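Local coordinates for protein dienelactone hydrolase (Anabaena variabilis, PDB 2O2G) that probably acts as a hydrolase, as a member of the dienelactone hydrolase family with the alpha/beta-hydrolase fold, at residues Ile91-Leu94 against Ala95-Val99; Arg83-His86 against Leu87-Asp90; Pro109-Gln112 against His113-Val116. One frame throughout, in Å; residues are numbered along the deposited sequence.

How the contacts relate
From the N terminus, the chain meets contact 2 first, where residues 83-90 close the turn leading out of helix 75-84. Contact 1 follows directly as the opening turns of helix 91-107. All three contacts are local and in series; none nests within or crosses another. Contacts 1 and 2, with centres about 13 Å apart, meet through Leu87 CD2 and Leu93 CD2 at 3.7 Å, so the connection between the two helices packs on the start of the second. Contact 3, residues 109-116, forms the connection from helix 91-107 into strand 115-121, about 20 Å from contact 1, centre to centre.

Contact 1: Ile91-Leu94 against Ala95-Val99; sequences IGLL and ASRLV
Leu93 and Ser96 meet at the backbone carbonyl of Leu93, whose oxygen takes two bonds. The serine hydroxyl OG donates to Leu93 O at 2.7 Å, lying in the carbonyl plane on a lone pair. Its chi1 of 75°, which sets OG between its own backbone N and carbonyl carbon, turns it back along the helix to reach that oxygen. Arg97 N arrives at Leu93 O from another direction, 2.9 Å away and nearly in line with the C=O bond. A small hydroxyl suits this partly exposed position because the preceding turn satisfies it.

The remaining polar contacts are the regular i to i+4 bonds of an alpha-helix, such as Ala95 N to Ile91 O (2.9 Å) and Leu98 N to Leu94 O (3.0 Å).

The side-chain packing sets a methyl against a charged group: Leu93 and Arg97 run side by side, and Leu93 CD1 sits over one face of the Arg97 guanidinium, toward its rim, within 3.8 Å of NH2. The arginine chain bends at chi2 (-71°), and its NH1 is held by a salt bridge to Glu77 and a hydrogen bond to Leu72 O, which should fix the face Leu93 covers.

Helix 91-107 packs its small Ala95 against Val130 and its Leu94 against Ala127 of helix 123-134, while Leu98 reaches strand 36-41 and Arg97 lies against strand 22-29.

Contact 2: Arg83-His86 against Leu87-Asp90; sequences RTRH and LRFD
One water is gripped from both sides of the contact: it donates to Arg85 O at 2.8 Å and accepts from Phe89 N at 2.9 Å. It ties the first residue past helix 75-84 to the third residue of a type I beta turn, Leu87 to Asp90, in the link to helix 91-107. Arg85 begins that link with positive phi (55°); Asp90 ends it as N-cap of the second helix, its OD1 accepting from Leu93 N. A second water donates to both His86 O and Asp90 OD2, bridging the residue before the turn to its last.

Arg88 carries the side-chain packing. Its CG lies 3.5 Å above the centre of the Phe89 ring, and one face of its guanidinium is covered by Arg85 CG, 3.9 Å from NE. A long chain suits this place: it packs along its methylenes and still puts NE in a salt bridge with Asp81. That carboxylate probably eases the closeness of the two guanidinium groups, whose planes are 26° apart. Cut back to an alanine, it would lose CG and guanidinium, which is likely to leave Asp81 without this charged mate and the Phe89 ring without the methylene over its centre.

Thr84 OG1 and His86 ND1 are hydrogen-bonded at 2.7 Å, in the ring plane, while Leu87 CG makes a CH-pi contact over one face of the histidine, 3.6 Å from the centroid.

Contact 3: Pro109-Gln112 against His113-Val116; sequences PDTQ and HLKV
His113 turns its ring edge back toward Asp110 at a type I beta turn, Thr111 to Leu114, which delivers the chain into strand 115-121 of the alpha/beta-hydrolase sheet. The ring gets there because chi1 of 66° puts CG between the backbone N and the carbonyl carbon. Its edge then meets the preceding backbone: CE1 stands 3.3 Å from Asp110 O, near the ring plane. A water joins ND1, 2.8 Å from it, to Pro109 O, so a polar ring suits this exposed corner.

Leu114 closes the turn. Its N donates to Thr111 O at 2.8 Å, with an N-H...O angle of 164°, although the donor stands 46° out of the carbonyl plane and so misses the lone pairs. The side chain is buried and faces two ways: CG lies over one face of the His113 ring, 3.6 Å above its plane, and CD1 touches Thr111 CB and CG2, the two side chains crossing at about a right angle. Thr111 suits its buried place by dividing its branches, since OG1 is hydrogen-bonded to Leu105 O of helix 91-107. Beyond, Leu114 packs on Ala34 and Ile37, where a branched apolar residue is in keeping with the interior.

Lys115 and Val116 start the strand, the first pairing by its backbone with Thr35 and Ile37, the second with Gln140; Val116 also packs on Ile37, while Lys115 NZ makes a weak hydrogen bond to Arg223 O.

Contact 1: Ile91-Leu94 against Ala95-Val99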
loop_
_atom_site.group_PDB
_atom_site.type_symbol
_atom_site.label_atom_id
_atom_site.label_comp_id
_atom_site.label_asym_id
_atom_site.label_seq_id
_atom_site.Cartn_x
_atom_site.Cartn_y
_atom_site.Cartn_z
ATOM N N ILE A 91 -10.536 -8.450 5.046
ATOM C CA ILE A 91 -10.280 -7.184 4.352
ATOM C C ILE A 91 -10.866 -5.981 5.101
ATOM O O ILE A 91 -10.288 -4.905 5.049
ATOM C CB ILE A 91 -10.735 -7.206 2.849
ATOM C CG1 ILE A 91 -10.117 -8.390 2.091
ATOM C CG2 ILE A 91 -10.415 -5.889 2.159
ATOM C CD1 ILE A 91 -8.594 -8.478 2.142
ATOM N N GLY A 92 -11.949 -6.187 5.831
ATOM C CA GLY A 92 -12.587 -5.103 6.580
ATOM C C GLY A 92 -11.674 -4.623 7.685
ATOM O O GLY A 92 -11.474 -3.421 7.877
ATOM N N LEU A 93 -11.130 -5.585 8.424
ATOM C CA LEU A 93 -10.209 -5.292 9.493
ATOM C C LEU A 93 -8.944 -4.634 8.939
ATOM O O LEU A 93 -8.530 -3.611 9.421
ATOM C CB LEU A 93 -9.812 -6.574 10.193
ATOM C CG LEU A 93 -8.851 -6.418 11.369
ATOM C CD1 LEU A 93 -9.497 -5.692 12.519
ATOM C CD2 LEU A 93 -8.419 -7.794 11.833
ATOM N N LEU A 94 -8.355 -5.215 7.906
ATOM C CA LEU A 94 -7.085 -4.700 7.391
ATOM C C LEU A 94 -7.288 -3.277 6.922
ATOM O O LEU A 94 -6.454 -2.417 7.165
ATOM C CB LEU A 94 -6.522 -5.585 6.274
ATOM C CG LEU A 94 -6.209 -7.042 6.652
ATOM C CD1 LEU A 94 -5.919 -7.791 5.356
ATOM C CD2 LEU A 94 -5.043 -7.131 7.657
ATOM N N ALA A 95 -8.419 -3.002 6.281
ATOM C CA ALA A 95 -8.676 -1.634 5.808
ATOM C C ALA A 95 -8.870 -0.672 6.964
ATOM O O ALA A 95 -8.453 0.515 6.895
ATOM C CB ALA A 95 -9.875 -1.582 4.891
ATOM N N SER A 96 -9.485 -1.152 8.034
ATOM C CA SER A 96 -9.691 -0.279 9.172
ATOM C C SER A 96 -8.337 0.039 9.779
ATOM O O SER A 96 -8.126 1.129 10.266
ATOM C CB SER A 96 -10.594 -0.901 10.245
ATOM O OG SER A 96 -9.886 -1.903 10.980
ATOM N N ARG A 97 -7.431 -0.918 9.782
ATOM C CA ARG A 97 -6.100 -0.684 10.344
ATOM C C ARG A 97 -5.346 0.327 9.526
ATOM O O ARG A 97 -4.684 1.197 10.064
ATOM C CB ARG A 97 -5.317 -2.012 10.453
ATOM C CG ARG A 97 -5.969 -2.998 11.414
ATOM C CD ARG A 97 -5.767 -2.480 12.829
ATOM N NE ARG A 97 -6.471 -3.239 13.814
ATOM C CZ ARG A 97 -6.083 -4.417 14.271
ATOM N NH1 ARG A 97 -4.981 -4.985 13.832
ATOM N NH2 ARG A 97 -6.826 -5.019 15.170
ATOM N N LEU A 98 -5.488 0.241 8.219
ATOM C CA LEU A 98 -4.851 1.210 7.302
ATOM C C LEU A 98 -5.465 2.619 7.480
ATOM O O LEU A 98 -4.739 3.613 7.514
ATOM C CB LEU A 98 -5.017 0.714 5.880
ATOM C CG LEU A 98 -4.073 1.215 4.799
ATOM C CD1 LEU A 98 -2.608 1.067 5.233
ATOM C CD2 LEU A 98 -4.365 0.400 3.558
ATOM N N VAL A 99 -6.786 2.684 7.647
ATOM C CA VAL A 99 -7.476 3.962 7.909
ATOM C C VAL A 99 -6.900 4.552 9.212
ATOM O O VAL A 99 -6.644 5.747 9.266
ATOM C CB VAL A 99 -9.020 3.783 8.031
ATOM C CG1 VAL A 99 -9.720 5.018 8.595
ATOM C CG2 VAL A 99 -9.627 3.400 6.686
#

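Contact 2: Arg83-His86 against Leu87-Asp90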
loop_
_atom_site.group_PDB
_atom_site.type_symbol
_atom_site.label_atom_id
_atom_site.label_comp_id
_atom_site.label_asym_id
_atom_site.label_seq_id
_atom_site.Cartn_x
_atom_site.Cartn_y
_atom_site.Cartn_z
ATOM N N ARG A 83 -1.362 -19.503 13.228
ATOM C CA ARG A 83 -2.010 -20.824 13.263
ATOM C C ARG A 83 -3.450 -20.829 12.728
ATOM O O ARG A 83 -3.854 -21.750 12.029
ATOM C CB ARG A 83 -2.025 -21.396 14.679
ATOM C CG ARG A 83 -0.647 -21.668 15.269
ATOM N N THR A 84 -4.222 -19.791 13.033
ATOM C CA THR A 84 -5.628 -19.759 12.651
ATOM C C THR A 84 -5.888 -19.194 11.254
ATOM O O THR A 84 -6.805 -19.600 10.597
ATOM C CB THR A 84 -6.385 -18.824 13.612
ATOM O OG1 THR A 84 -5.803 -17.526 13.504
ATOM C CG2 THR A 84 -6.299 -19.334 15.071
ATOM N N ARG A 85 -5.058 -18.263 10.815
ATOM C CA ARG A 85 -5.303 -17.480 9.592
ATOM C C ARG A 85 -6.676 -16.779 9.651
ATOM O O ARG A 85 -7.245 -16.480 8.600
ATOM C CB ARG A 85 -5.244 -18.321 8.327
ATOM C CG ARG A 85 -4.001 -19.100 8.204
ATOM C CD ARG A 85 -3.927 -19.753 6.866
ATOM N NE ARG A 85 -2.670 -20.480 6.797
ATOM C CZ ARG A 85 -2.408 -21.433 5.924
ATOM N NH1 ARG A 85 -3.286 -21.777 4.991
ATOM N NH2 ARG A 85 -1.244 -22.045 5.993
ATOM N N HIS A 86 -7.186 -16.484 10.856
ATOM C CA HIS A 86 -8.536 -15.920 10.970
ATOM C C HIS A 86 -8.574 -14.399 10.793
ATOM O O HIS A 86 -9.670 -13.824 10.748
ATOM C CB HIS A 86 -9.250 -16.354 12.266
ATOM C CG HIS A 86 -8.887 -15.543 13.463
ATOM N ND1 HIS A 86 -7.665 -15.644 14.085
ATOM C CD2 HIS A 86 -9.599 -14.631 14.170
ATOM C CE1 HIS A 86 -7.624 -14.807 15.108
ATOM N NE2 HIS A 86 -8.785 -14.179 15.180
ATOM N N LEU A 87 -7.405 -13.766 10.733
ATOM C CA LEU A 87 -7.287 -12.309 10.550
ATOM C C LEU A 87 -6.650 -11.864 9.256
ATOM O O LEU A 87 -7.016 -10.812 8.706
ATOM C CB LEU A 87 -6.458 -11.687 11.687
ATOM C CG LEU A 87 -7.006 -11.899 13.109
ATOM C CD1 LEU A 87 -6.005 -11.365 14.104
ATOM C CD2 LEU A 87 -8.359 -11.192 13.273
ATOM N N ARG A 88 -5.704 -12.635 8.748
ATOM C CA ARG A 88 -4.930 -12.208 7.569
ATOM C C ARG A 88 -5.738 -11.985 6.252
ATOM O O ARG A 88 -5.256 -11.325 5.357
ATOM C CB ARG A 88 -3.789 -13.177 7.270
ATOM C CG ARG A 88 -4.212 -14.571 6.847
ATOM C CD ARG A 88 -3.050 -15.484 6.521
ATOM N NE ARG A 88 -2.224 -15.699 7.707
ATOM C CZ ARG A 88 -1.068 -16.348 7.695
ATOM N NH1 ARG A 88 -0.613 -16.894 6.573
ATOM N NH2 ARG A 88 -0.370 -16.485 8.811
ATOM N N PHE A 89 -6.918 -12.565 6.113
ATOM C CA PHE A 89 -7.689 -12.324 4.888
ATOM C C PHE A 89 -8.914 -11.439 5.164
ATOM O O PHE A 89 -9.749 -11.266 4.272
ATOM C CB PHE A 89 -8.140 -13.648 4.247
ATOM C CG PHE A 89 -7.035 -14.646 4.085
ATOM C CD1 PHE A 89 -5.908 -14.332 3.309
ATOM C CD2 PHE A 89 -7.100 -15.877 4.708
ATOM C CE1 PHE A 89 -4.880 -15.213 3.188
ATOM C CE2 PHE A 89 -6.072 -16.794 4.554
ATOM C CZ PHE A 89 -4.958 -16.449 3.800
ATOM N N ASP A 90 -9.007 -10.865 6.368
ATOM C CA ASP A 90 -10.178 -10.064 6.781
ATOM C C ASP A 90 -9.997 -8.664 6.237
ATOM O O ASP A 90 -9.400 -7.788 6.871
ATOM C CB ASP A 90 -10.320 -10.089 8.302
ATOM C CG ASP A 90 -11.578 -9.428 8.790
ATOM O OD1 ASP A 90 -12.143 -8.532 8.111
ATOM O OD2 ASP A 90 -12.004 -9.827 9.896
HETATM O O HOH W 1 -8.626 -14.195 7.777
HETATM O O HOH W 2 -11.330 -11.762 11.321
#

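Contact 3: Pro109-Gln112 against His113-Val116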
loop_
_atom_site.group_PDB
_atom_site.type_symbol
_atom_site.label_atom_id
_atom_site.label_comp_id
_atom_site.label_asym_id
_atom_site.label_seq_id
_atom_site.Cartn_x
_atom_site.Cartn_y
_atom_site.Cartn_z
ATOM N N PRO A 109 2.559 15.528 14.474
ATOM C CA PRO A 109 3.221 16.742 13.948
ATOM C C PRO A 109 4.386 16.506 13.008
ATOM O O PRO A 109 4.615 17.345 12.143
ATOM C CB PRO A 109 3.679 17.485 15.196
ATOM C CG PRO A 109 2.892 16.873 16.335
ATOM C CD PRO A 109 2.559 15.481 15.947
ATOM N N ASP A 110 5.084 15.368 13.140
ATOM C CA ASP A 110 6.210 15.042 12.247
ATOM C C ASP A 110 5.789 14.713 10.808
ATOM O O ASP A 110 6.589 14.838 9.872
ATOM C CB ASP A 110 6.984 13.831 12.767
ATOM C CG ASP A 110 7.707 14.101 14.062
ATOM O OD1 ASP A 110 7.904 15.277 14.406
ATOM O OD2 ASP A 110 8.051 13.107 14.746
ATOM N N THR A 111 4.556 14.268 10.625
ATOM C CA THR A 111 4.078 13.888 9.287
ATOM C C THR A 111 2.832 14.577 8.779
ATOM O O THR A 111 2.431 14.325 7.637
ATOM C CB THR A 111 3.774 12.372 9.252
ATOM O OG1 THR A 111 2.801 12.061 10.275
ATOM C CG2 THR A 111 5.061 11.600 9.487
ATOM N N GLN A 112 2.241 15.461 9.585
ATOM C CA GLN A 112 0.962 16.119 9.233
ATOM C C GLN A 112 0.923 16.834 7.884
ATOM O O GLN A 112 -0.127 16.934 7.235
ATOM C CB GLN A 112 0.537 17.083 10.355
ATOM C CG GLN A 112 1.534 18.214 10.679
ATOM C CD GLN A 112 1.128 18.990 11.901
ATOM O OE1 GLN A 112 0.229 18.582 12.625
ATOM N NE2 GLN A 112 1.808 20.088 12.156
ATOM N N HIS A 113 2.075 17.332 7.471
ATOM C CA HIS A 113 2.230 18.037 6.210
ATOM C C HIS A 113 2.368 17.109 5.008
ATOM O O HIS A 113 2.346 17.582 3.870
ATOM C CB HIS A 113 3.483 18.896 6.263
ATOM C CG HIS A 113 4.760 18.107 6.352
ATOM N ND1 HIS A 113 5.163 17.464 7.508
ATOM C CD2 HIS A 113 5.747 17.900 5.444
ATOM C CE1 HIS A 113 6.336 16.887 7.300
ATOM N NE2 HIS A 113 6.708 17.125 6.056
ATOM N N LEU A 114 2.518 15.796 5.235
ATOM C CA LEU A 114 2.761 14.900 4.116
ATOM C C LEU A 114 1.494 14.410 3.418
ATOM O O LEU A 114 0.514 14.047 4.070
ATOM C CB LEU A 114 3.620 13.725 4.578
ATOM C CG LEU A 114 5.022 14.092 5.099
ATOM C CD1 LEU A 114 5.613 12.913 5.861
ATOM C CD2 LEU A 114 5.969 14.544 3.974
ATOM N N LYS A 115 1.523 14.383 2.086
ATOM C CA LYS A 115 0.381 13.855 1.316
ATOM C C LYS A 115 0.424 12.322 1.293
ATOM O O LYS A 115 1.376 11.695 0.794
ATOM C CB LYS A 115 0.282 14.454 -0.086
ATOM C CG LYS A 115 -0.322 15.874 -0.104
ATOM C CD LYS A 115 0.599 16.918 0.380
ATOM C CE LYS A 115 -0.114 18.255 0.599
ATOM N NZ LYS A 115 -0.931 18.652 -0.560
ATOM N N VAL A 116 -0.645 11.721 1.798
ATOM C CA VAL A 116 -0.676 10.286 1.923
ATOM C C VAL A 116 -1.061 9.564 0.651
ATOM O O VAL A 116 -2.039 9.913 -0.006
ATOM C CB VAL A 116 -1.590 9.800 3.058
ATOM C CG1 VAL A 116 -1.639 8.266 3.093
ATOM C CG2 VAL A 116 -1.104 10.334 4.421
HETATM O O HOH W 3 4.950 18.669 10.063
HETATM O O HOH W 4 0.211 13.045 6.612
#